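Local coordinates for protein 2-C-methyl-D-erythritol 2,4-cyclodiphosphate synthase (Francisella tularensis subsp. tularensis, PDB 3RE3) that probably catalyses cyclisation of 4-diphosphocytidyl-2-C-methyl-D-erythritol 2-phosphate to 2-C-methyl-D-erythritol 2,4-cyclodiphosphate, releasing CMP, in non-mevalonate isoprenoid biosynthesis, at residues 79-82 / 83-87; 60-63 / 64-67; 112-115 / 116-119. All blocks are in the same frame, centred on the assembly; numbering follows the deposited sequence.

Interaction 1 (79-82 / 83-87)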
ATOM      1  N   SER A  79      13.316   5.682  18.670  1.00 85.29           N
ATOM      2  CA  SER A  79      12.097   5.954  17.922  1.00 83.46           C
ATOM      3  C   SER A  79      10.850   5.711  18.777  1.00 83.78           C
ATOM      4  O   SER A  79       9.790   6.292  18.535  1.00 87.57           O
ATOM      5  CB  SER A  79      12.061   5.126  16.638  1.00 82.71           C
ATOM      6  OG  SER A  79      11.888   5.958  15.501  1.00 87.80           O
ATOM      7  N   LYS A  80      10.990   4.856  19.785  1.00 71.50           N
ATOM      8  CA  LYS A  80       9.917   4.602  20.726  1.00 62.38           C
ATOM      9  C   LYS A  80       9.364   5.889  21.328  1.00 68.45           C
ATOM     10  O   LYS A  80       8.177   5.971  21.632  1.00 77.66           O
ATOM     11  CB  LYS A  80      10.397   3.687  21.845  1.00 65.97           C
ATOM     12  CG  LYS A  80      10.722   2.272  21.413  1.00 72.40           C
ATOM     13  CD  LYS A  80      11.048   1.427  22.636  1.00 83.72           C
ATOM     14  CE  LYS A  80      11.866   0.194  22.279  1.00 93.08           C
ATOM     15  NZ  LYS A  80      12.308  -0.571  23.486  1.00 95.32           N
ATOM     16  N   PHE A  81      10.241   6.869  21.515  0.52 69.79           N
ATOM     17  CA  PHE A  81       9.861   8.171  22.041  0.52 74.59           C
ATOM     18  C   PHE A  81       8.797   8.811  21.164  0.52 77.38           C
ATOM     19  O   PHE A  81       7.736   9.213  21.646  0.52 80.72           O
ATOM     20  CB  PHE A  81      11.083   9.089  22.117  0.52 80.52           C
ATOM     21  CG  PHE A  81      10.741  10.547  22.264  0.52 82.14           C
ATOM     22  CD1 PHE A  81      10.633  11.120  23.519  0.52 81.45           C
ATOM     23  CD2 PHE A  81      10.533  11.345  21.147  0.52 80.36           C
ATOM     24  CE1 PHE A  81      10.317  12.457  23.660  0.52 80.82           C
ATOM     25  CE2 PHE A  81      10.217  12.683  21.282  0.52 78.07           C
ATOM     26  CZ  PHE A  81      10.108  13.239  22.539  0.52 80.08           C
ATOM     27  N   PHE A  82       9.097   8.905  19.873  1.00 72.70           N
ATOM     28  CA  PHE A  82       8.191   9.520  18.913  1.00 71.15           C
ATOM     29  C   PHE A  82       6.838   8.838  18.947  1.00 65.73           C
ATOM     30  O   PHE A  82       5.794   9.484  18.965  1.00 63.77           O
ATOM     31  CB  PHE A  82       8.779   9.449  17.511  1.00 70.46           C
ATOM     32  CG  PHE A  82      10.061  10.192  17.379  1.00 92.58           C
ATOM     33  CD1 PHE A  82      10.062  11.529  17.032  1.00 97.61           C
ATOM     34  CD2 PHE A  82      11.273   9.566  17.635  1.00101.32           C
ATOM     35  CE1 PHE A  82      11.253  12.228  16.918  1.00 98.07           C
ATOM     36  CE2 PHE A  82      12.468  10.260  17.522  1.00 99.30           C
ATOM     37  CZ  PHE A  82      12.456  11.592  17.165  1.00 94.83           C
ATOM     38  N   LEU A  83       6.876   7.516  18.971  1.00 56.89           N
ATOM     39  CA  LEU A  83       5.668   6.728  19.066  1.00 55.43           C
ATOM     40  C   LEU A  83       4.873   7.126  20.314  1.00 62.94           C
ATOM     41  O   LEU A  83       3.640   7.162  20.302  1.00 56.97           O
ATOM     42  CB  LEU A  83       6.019   5.251  19.099  1.00 47.98           C
ATOM     43  CG  LEU A  83       4.807   4.387  18.861  1.00 52.48           C
ATOM     44  CD1 LEU A  83       4.109   4.863  17.603  1.00 44.29           C
ATOM     45  CD2 LEU A  83       5.229   2.940  18.744  1.00 66.60           C
ATOM     46  N   ALA A  84       5.584   7.449  21.389  1.00 62.98           N
ATOM     47  CA  ALA A  84       4.917   7.849  22.610  1.00 59.53           C
ATOM     48  C   ALA A  84       4.325   9.252  22.472  1.00 57.50           C
ATOM     49  O   ALA A  84       3.280   9.552  23.043  1.00 61.22           O
ATOM     50  CB  ALA A  84       5.858   7.756  23.793  1.00 55.38           C
ATOM     51  N   GLU A  85       4.970  10.116  21.702  1.00 47.89           N
ATOM     52  CA  GLU A  85       4.377  11.424  21.473  1.00 57.79           C
ATOM     53  C   GLU A  85       3.148  11.304  20.587  1.00 59.20           C
ATOM     54  O   GLU A  85       2.151  11.973  20.813  1.00 58.94           O
ATOM     55  CB  GLU A  85       5.389  12.406  20.892  1.00 69.82           C
ATOM     56  CG  GLU A  85       5.942  13.378  21.923  1.00 84.81           C
ATOM     57  CD  GLU A  85       6.396  12.690  23.202  1.00 99.91           C
ATOM     58  OE1 GLU A  85       6.122  13.234  24.295  1.00102.81           O
ATOM     59  OE2 GLU A  85       7.028  11.612  23.122  1.00105.38           O
ATOM     60  N   ILE A  86       3.216  10.438  19.583  1.00 55.31           N
ATOM     61  CA  ILE A  86       2.063  10.181  18.731  1.00 57.63           C
ATOM     62  C   ILE A  86       0.893   9.601  19.543  1.00 64.11           C
ATOM     63  O   ILE A  86      -0.273   9.884  19.263  1.00 57.29           O
ATOM     64  CB  ILE A  86       2.438   9.289  17.512  1.00 52.37           C
ATOM     65  CG1 ILE A  86       2.944  10.162  16.371  1.00 53.18           C
ATOM     66  CG2 ILE A  86       1.252   8.485  17.018  1.00 49.08           C
ATOM     67  CD1 ILE A  86       4.234  10.884  16.694  1.00 59.61           C
ATOM     68  N   LYS A  87       1.204   8.804  20.563  1.00 62.78           N
ATOM     69  CA  LYS A  87       0.169   8.286  21.456  1.00 59.92           C
ATOM     70  C   LYS A  87      -0.562   9.430  22.177  1.00 64.16           C
ATOM     71  O   LYS A  87      -1.781   9.412  22.309  1.00 67.39           O
ATOM     72  CB  LYS A  87       0.782   7.296  22.453  1.00 66.35           C
ATOM     73  CG  LYS A  87      -0.043   7.025  23.709  1.00 72.28           C
ATOM     74  CD  LYS A  87      -1.366   6.383  23.380  1.00 77.50           C
ATOM     75  CE  LYS A  87      -2.110   6.010  24.638  1.00 85.07           C
ATOM     76  NZ  LYS A  87      -3.474   5.513  24.320  1.00 89.22           N
TER
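The carbonyl oxygen F81 O takes two backbone N-H groups from the next turn: E85 N at 2.9 Å, the proper i to i+4 helical bond, and A84 N at 2.8 Å, a weak bond bent to 120°. A84 N is itself shared, for it also donates to K80 O at 3.0 Å. The bonds to either side are straighter: L83 N reaches S79 O at 3.2 Å and I86 N reaches F82 O at 2.8 Å. Together they make the first two turns of helix 79-92, a helix of the alpha-beta half sandwich of this YgbB-family enzyme. Among the side chains, E85 meets F81. The ring of F81 leaves its backbone with CG opposite N (chi1 163°), which carries it forward along the helix, and the glutamate, bent at chi2, lays its carboxylate over one face with the two planes only 17° apart. E85 OE2 stands 3.4 Å above the ring plane, over the ring centre. F81 was modelled in two conformers, so the placing of the carboxylate over the ring is doubtful; a ring face is also a poor partner for a negative charge, and the stronger hold on E85 is the salt bridge from E85 OE1 to K88 NZ. The ring of F82 meets that of F67 edge-to-face. L83 is buried, its side chain leading away from the first turn to settle among I47, L50 and C51 of helix 45-57 and L122 and L126 of helix 115-126. I86, one turn farther on, rests on I54 of helix 45-57, while the side chain of S79 comes within about 7 Å of a bound pyrophosphate.

Interaction 2 (60-63 / 64-67)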
ATOM      1  N   LEU A  60      -3.317  15.003  10.185  1.00 53.16           N
ATOM      2  CA  LEU A  60      -2.171  15.716  10.754  1.00 49.33           C
ATOM      3  C   LEU A  60      -0.902  15.755   9.898  1.00 53.65           C
ATOM      4  O   LEU A  60       0.140  16.180  10.382  1.00 64.26           O
ATOM      5  CB  LEU A  60      -1.869  15.237  12.161  1.00 54.62           C
ATOM      6  CG  LEU A  60      -3.091  15.517  13.034  1.00 53.34           C
ATOM      7  CD1 LEU A  60      -2.829  15.179  14.488  1.00 42.83           C
ATOM      8  CD2 LEU A  60      -3.486  16.972  12.889  1.00 58.14           C
ATOM      9  N   GLY A  61      -0.982  15.312   8.642  1.00 49.77           N
ATOM     10  CA  GLY A  61       0.194  15.215   7.787  1.00 51.11           C
ATOM     11  C   GLY A  61       1.152  14.074   8.080  1.00 61.01           C
ATOM     12  O   GLY A  61       0.771  12.909   7.962  1.00 77.03           O
ATOM     13  N   ASP A  62       2.421  14.380   8.319  1.00 64.31           N
ATOM     14  CA  ASP A  62       3.393  13.333   8.650  1.00 65.85           C
ATOM     15  C   ASP A  62       4.229  13.707   9.866  1.00 63.74           C
ATOM     16  O   ASP A  62       4.046  14.770  10.445  1.00 64.08           O
ATOM     17  CB  ASP A  62       4.291  13.000   7.446  1.00 65.15           C
ATOM     18  CG  ASP A  62       4.878  14.247   6.783  1.00 73.36           C
ATOM     19  OD1 ASP A  62       4.983  15.291   7.470  1.00 68.31           O
ATOM     20  OD2 ASP A  62       5.229  14.183   5.578  1.00 77.44           O
ATOM     21  N   ILE A  63       5.137  12.823  10.257  1.00 61.55           N
ATOM     22  CA  ILE A  63       5.997  13.078  11.402  1.00 68.89           C
ATOM     23  C   ILE A  63       6.796  14.355  11.175  1.00 75.53           C
ATOM     24  O   ILE A  63       7.114  15.072  12.124  1.00 76.95           O
ATOM     25  CB  ILE A  63       6.950  11.907  11.636  1.00 75.63           C
ATOM     26  CG1 ILE A  63       6.228  10.602  11.318  1.00 89.67           C
ATOM     27  CG2 ILE A  63       7.450  11.894  13.070  1.00 73.14           C
ATOM     28  CD1 ILE A  63       7.149   9.489  10.901  1.00 99.65           C
ATOM     29  N   GLY A  64       7.102  14.639   9.910  1.00 69.24           N
ATOM     30  CA  GLY A  64       7.827  15.839   9.529  1.00 64.26           C
ATOM     31  C   GLY A  64       7.161  17.148   9.915  1.00 76.49           C
ATOM     32  O   GLY A  64       7.841  18.106  10.281  1.00 82.07           O
ATOM     33  N   LYS A  65       5.833  17.199   9.831  1.00 83.71           N
ATOM     34  CA  LYS A  65       5.085  18.393  10.227  1.00 85.74           C
ATOM     35  C   LYS A  65       5.307  18.741  11.701  1.00 88.16           C
ATOM     36  O   LYS A  65       5.247  19.908  12.090  1.00 94.62           O
ATOM     37  CB  LYS A  65       3.588  18.196   9.981  1.00 85.27           C
ATOM     38  CG  LYS A  65       2.975  19.043   8.864  1.00 92.13           C
ATOM     39  CD  LYS A  65       1.454  19.169   9.089  1.00102.23           C
ATOM     40  CE  LYS A  65       0.683  19.555   7.824  1.00105.59           C
ATOM     41  NZ  LYS A  65      -0.748  19.101   7.853  1.00100.40           N
ATOM     42  N   HIS A  66       5.503  17.718  12.524  1.00 85.71           N
ATOM     43  CA  HIS A  66       5.640  17.900  13.971  1.00 86.46           C
ATOM     44  C   HIS A  66       7.052  17.913  14.590  1.00 94.10           C
ATOM     45  O   HIS A  66       7.195  18.089  15.807  1.00 94.06           O
ATOM     46  CB  HIS A  66       4.716  16.920  14.684  1.00 78.96           C
ATOM     47  CG  HIS A  66       3.317  16.962  14.162  1.00 81.63           C
ATOM     48  ND1 HIS A  66       2.315  17.683  14.774  1.00 83.83           N
ATOM     49  CD2 HIS A  66       2.766  16.424  13.048  1.00 82.31           C
ATOM     50  CE1 HIS A  66       1.200  17.561  14.078  1.00 85.11           C
ATOM     51  NE2 HIS A  66       1.446  16.801  13.025  1.00 84.74           N
ATOM     52  N   PHE A  67       8.084  17.723  13.770  1.00 88.91           N
ATOM     53  CA  PHE A  67       9.454  17.652  14.275  1.00 88.98           C
ATOM     54  C   PHE A  67      10.438  18.093  13.187  1.00 98.86           C
ATOM     55  O   PHE A  67      11.452  18.752  13.458  1.00103.61           O
ATOM     56  CB  PHE A  67       9.795  16.228  14.732  1.00 89.27           C
ATOM     57  CG  PHE A  67       8.691  15.539  15.511  1.00 95.25           C
ATOM     58  CD1 PHE A  67       7.632  14.931  14.853  1.00 99.15           C
ATOM     59  CD2 PHE A  67       8.734  15.469  16.896  1.00 96.94           C
ATOM     60  CE1 PHE A  67       6.623  14.291  15.562  1.00100.96           C
ATOM     61  CE2 PHE A  67       7.729  14.825  17.612  1.00 97.66           C
ATOM     62  CZ  PHE A  67       6.672  14.239  16.942  1.00 99.40           C
TER
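H66 and L60 are joined by a side-chain to backbone bond, NE2 to L60 O at 3.0 Å, at 155°. The acceptor lies almost in the imidazole plane, and the N-H meets a lone pair of the carbonyl. CD2 of the same ring edge faces D62 O at 3.3 Å. With CG opposite the carbonyl carbon (chi1 -50°), the H66 ring folds back over the turn toward these oxygens. The second tie is a cap: D62 stands at the N-cap of the short, weakly bonded helix 63-66, and its OD1 accepts from K65 N at 3.2 Å, approached nearly along the C-O bond. A weak bond from K65 N to D62 O, 3.1 Å, backs it up. Beyond the cap, the K65 chain runs extended past the L60 carbonyl, its CD 3.5 Å from L60 O. CG2 of I63 lies beside the F67 ring, whose position in the model is less sure. The turn is positioned from outside by helix 45-57, where D52 OD1 accepts from I63 N and H48 and C51 touch the I63 side chain. From the second subunit, N134 OD1 accepts from G61 N, and K136 packs on D62.

Interaction 3 (112-115 / 116-119)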
ATOM      1  N   LEU A 112      11.341 -12.955  11.103  1.00 71.56           N
ATOM      2  CA  LEU A 112      10.455 -13.869  11.816  1.00 67.04           C
ATOM      3  C   LEU A 112      10.725 -14.015  13.325  1.00 68.67           C
ATOM      4  O   LEU A 112       9.789 -13.981  14.131  1.00 71.61           O
ATOM      5  CB  LEU A 112      10.457 -15.239  11.143  1.00 73.88           C
ATOM      6  CG  LEU A 112       9.556 -16.261  11.840  1.00 88.52           C
ATOM      7  CD1 LEU A 112       8.081 -15.841  11.781  1.00 81.91           C
ATOM      8  CD2 LEU A 112       9.762 -17.651  11.251  1.00 95.41           C
ATOM      9  N   PRO A 113      11.995 -14.169  13.718  1.00 57.80           N
ATOM     10  CA  PRO A 113      12.312 -14.309  15.143  1.00 61.72           C
ATOM     11  C   PRO A 113      11.960 -13.082  15.993  1.00 62.82           C
ATOM     12  O   PRO A 113      11.703 -13.239  17.188  1.00 73.61           O
ATOM     13  CB  PRO A 113      13.839 -14.501  15.150  1.00 64.48           C
ATOM     14  CG  PRO A 113      14.197 -14.893  13.783  1.00 67.25           C
ATOM     15  CD  PRO A 113      13.203 -14.234  12.882  1.00 66.02           C
ATOM     16  N   HIS A 114      11.998 -11.887  15.405  1.00 51.47           N
ATOM     17  CA  HIS A 114      11.833 -10.647  16.172  1.00 49.38           C
ATOM     18  C   HIS A 114      10.433 -10.006  16.180  1.00 55.61           C
ATOM     19  O   HIS A 114      10.206  -9.020  16.878  1.00 58.17           O
ATOM     20  CB  HIS A 114      12.892  -9.638  15.732  1.00 49.40           C
ATOM     21  CG  HIS A 114      14.227 -10.263  15.452  1.00 67.00           C
ATOM     22  ND1 HIS A 114      15.136 -10.560  16.444  1.00 69.04           N
ATOM     23  CD2 HIS A 114      14.789 -10.675  14.290  1.00 68.38           C
ATOM     24  CE1 HIS A 114      16.203 -11.125  15.906  1.00 66.15           C
ATOM     25  NE2 HIS A 114      16.018 -11.204  14.601  1.00 69.86           N
ATOM     26  N   ILE A 115       9.499 -10.584  15.437  1.00 49.95           N
ATOM     27  CA  ILE A 115       8.204  -9.960  15.198  1.00 44.34           C
ATOM     28  C   ILE A 115       7.331  -9.860  16.462  1.00 54.89           C
ATOM     29  O   ILE A 115       6.769  -8.803  16.765  1.00 56.75           O
ATOM     30  CB  ILE A 115       7.462 -10.690  14.055  1.00 44.88           C
ATOM     31  CG1 ILE A 115       7.885 -10.103  12.713  1.00 50.21           C
ATOM     32  CG2 ILE A 115       5.933 -10.624  14.210  1.00 43.94           C
ATOM     33  CD1 ILE A 115       7.537 -10.996  11.540  1.00 58.73           C
ATOM     34  N   GLU A 116       7.231 -10.959  17.198  1.00 57.33           N
ATOM     35  CA  GLU A 116       6.471 -10.956  18.437  1.00 61.31           C
ATOM     36  C   GLU A 116       7.043  -9.952  19.438  1.00 51.98           C
ATOM     37  O   GLU A 116       6.309  -9.292  20.166  1.00 51.61           O
ATOM     38  CB  GLU A 116       6.414 -12.363  19.028  1.00 66.59           C
ATOM     39  CG  GLU A 116       5.760 -13.368  18.096  1.00 79.12           C
ATOM     40  CD  GLU A 116       4.412 -12.898  17.565  1.00 85.98           C
ATOM     41  OE1 GLU A 116       3.562 -12.452  18.377  1.00 78.81           O
ATOM     42  OE2 GLU A 116       4.209 -12.976  16.329  1.00 89.47           O
ATOM     43  N   LYS A 117       8.357  -9.825  19.464  1.00 42.70           N
ATOM     44  CA  LYS A 117       8.962  -8.823  20.306  1.00 45.31           C
ATOM     45  C   LYS A 117       8.489  -7.446  19.887  1.00 47.48           C
ATOM     46  O   LYS A 117       8.169  -6.623  20.736  1.00 49.34           O
ATOM     47  CB  LYS A 117      10.491  -8.909  20.269  1.00 48.24           C
ATOM     48  CG  LYS A 117      11.070  -9.924  21.225  1.00 59.42           C
ATOM     49  CD  LYS A 117      12.589  -9.936  21.196  1.00 76.90           C
ATOM     50  CE  LYS A 117      13.131 -10.557  19.905  1.00 92.03           C
ATOM     51  NZ  LYS A 117      14.620 -10.429  19.793  1.00 96.43           N
HETATM   52  N   MSE A 118       8.450  -7.203  18.577  1.00 39.19           N
HETATM   53  CA  MSE A 118       8.002  -5.915  18.066  1.00 41.68           C
HETATM   54  C   MSE A 118       6.557  -5.640  18.478  1.00 46.82           C
HETATM   55  O   MSE A 118       6.212  -4.519  18.853  1.00 48.25           O
HETATM   56  CB  MSE A 118       8.094  -5.854  16.550  1.00 45.26           C
HETATM   57  CG  MSE A 118       9.492  -5.993  15.979  1.00 41.53           C
HETATM   58 SE   MSE A 118       9.354  -6.001  14.011  0.81 63.28          SE
HETATM   59  CE  MSE A 118      11.221  -6.380  13.566  1.00 49.95           C
ATOM     60  N   ARG A 119       5.714  -6.665  18.396  1.00 37.35           N
ATOM     61  CA  ARG A 119       4.307  -6.491  18.668  1.00 45.42           C
ATOM     62  C   ARG A 119       4.099  -6.121  20.132  1.00 51.74           C
ATOM     63  O   ARG A 119       3.310  -5.234  20.442  1.00 48.93           O
ATOM     64  CB  ARG A 119       3.530  -7.759  18.342  1.00 45.37           C
ATOM     65  CG  ARG A 119       3.490  -8.115  16.896  1.00 42.03           C
ATOM     66  CD  ARG A 119       2.668  -9.374  16.702  1.00 51.86           C
ATOM     67  NE  ARG A 119       1.239  -9.100  16.641  1.00 53.89           N
ATOM     68  CZ  ARG A 119       0.295  -9.998  16.899  1.00 53.43           C
ATOM     69  NH1 ARG A 119      -0.981  -9.666  16.796  1.00 57.87           N
ATOM     70  NH2 ARG A 119       0.627 -11.230  17.263  1.00 54.54           N
TER
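I115 and H114, the residues most covered by the following turn, are each held through the backbone and then diverge. I115 O accepts from R119 N at 2.9 Å and H114 O from M118 N at 3.0 Å, as expected for the opening turn of helix 115-126. The carbonyl of H114, just ahead of the helix, is thus drawn into its bonding. Its imidazole lies alongside the K117 side chain, both pointing the same way. K117 is bent at chi3 (-72°), which brings NZ to the ring edge, in plane, where it makes a weak bond of 3.4 Å to ND1; CB of P113 covers one ring face, centred over it. I115 packs on I135 of strand 133-138, while its CG2, opposite the backbone N, lies 3.6 Å from E116 OE2, the two side chains passing at a slant. The E116 carboxylate is tied through OE1 to R119 NH2 by a weak salt bridge of 3.4 Å, and its OE2 makes a long, weak ion pair with K65 NZ of the third subunit. R119 has firmer company elsewhere: its NE donates to I133 O, and NH1 weakly to G59 O of the third subunit. M118, a selenomethionine, runs extended beyond CG and lays CG 3.2 Å from H114 O, along the flank of the turn, and its CE ends near CB of H114. M118 and R119 join I115 on I135, with M111 at M118 and I130 at R119, so the start of helix 115-126 packs on an edge strand of the mixed sheet within this chain.

Overall arrangement
Along the chain the three contacts come in series, each within one unbroken stretch; none nests in or crosses another. Interaction 2 closes the turn after helix 45-57, interaction 1 begins helix 79-92 once the unmodelled residues 68-74 are passed, and interaction 3 opens helix 115-126 after strand 96-105. Interactions 1 and 2 touch directly, F67 meeting F82 edge-to-face, and both pack on helix 45-57. Interaction 3 lies on the other side of the chain's centre from interaction 2, some 27 Å between centres. Across the trimer they come together: K65 of interaction 2 packs on R119 of the second subunit and makes a long, weak ion pair with its E116.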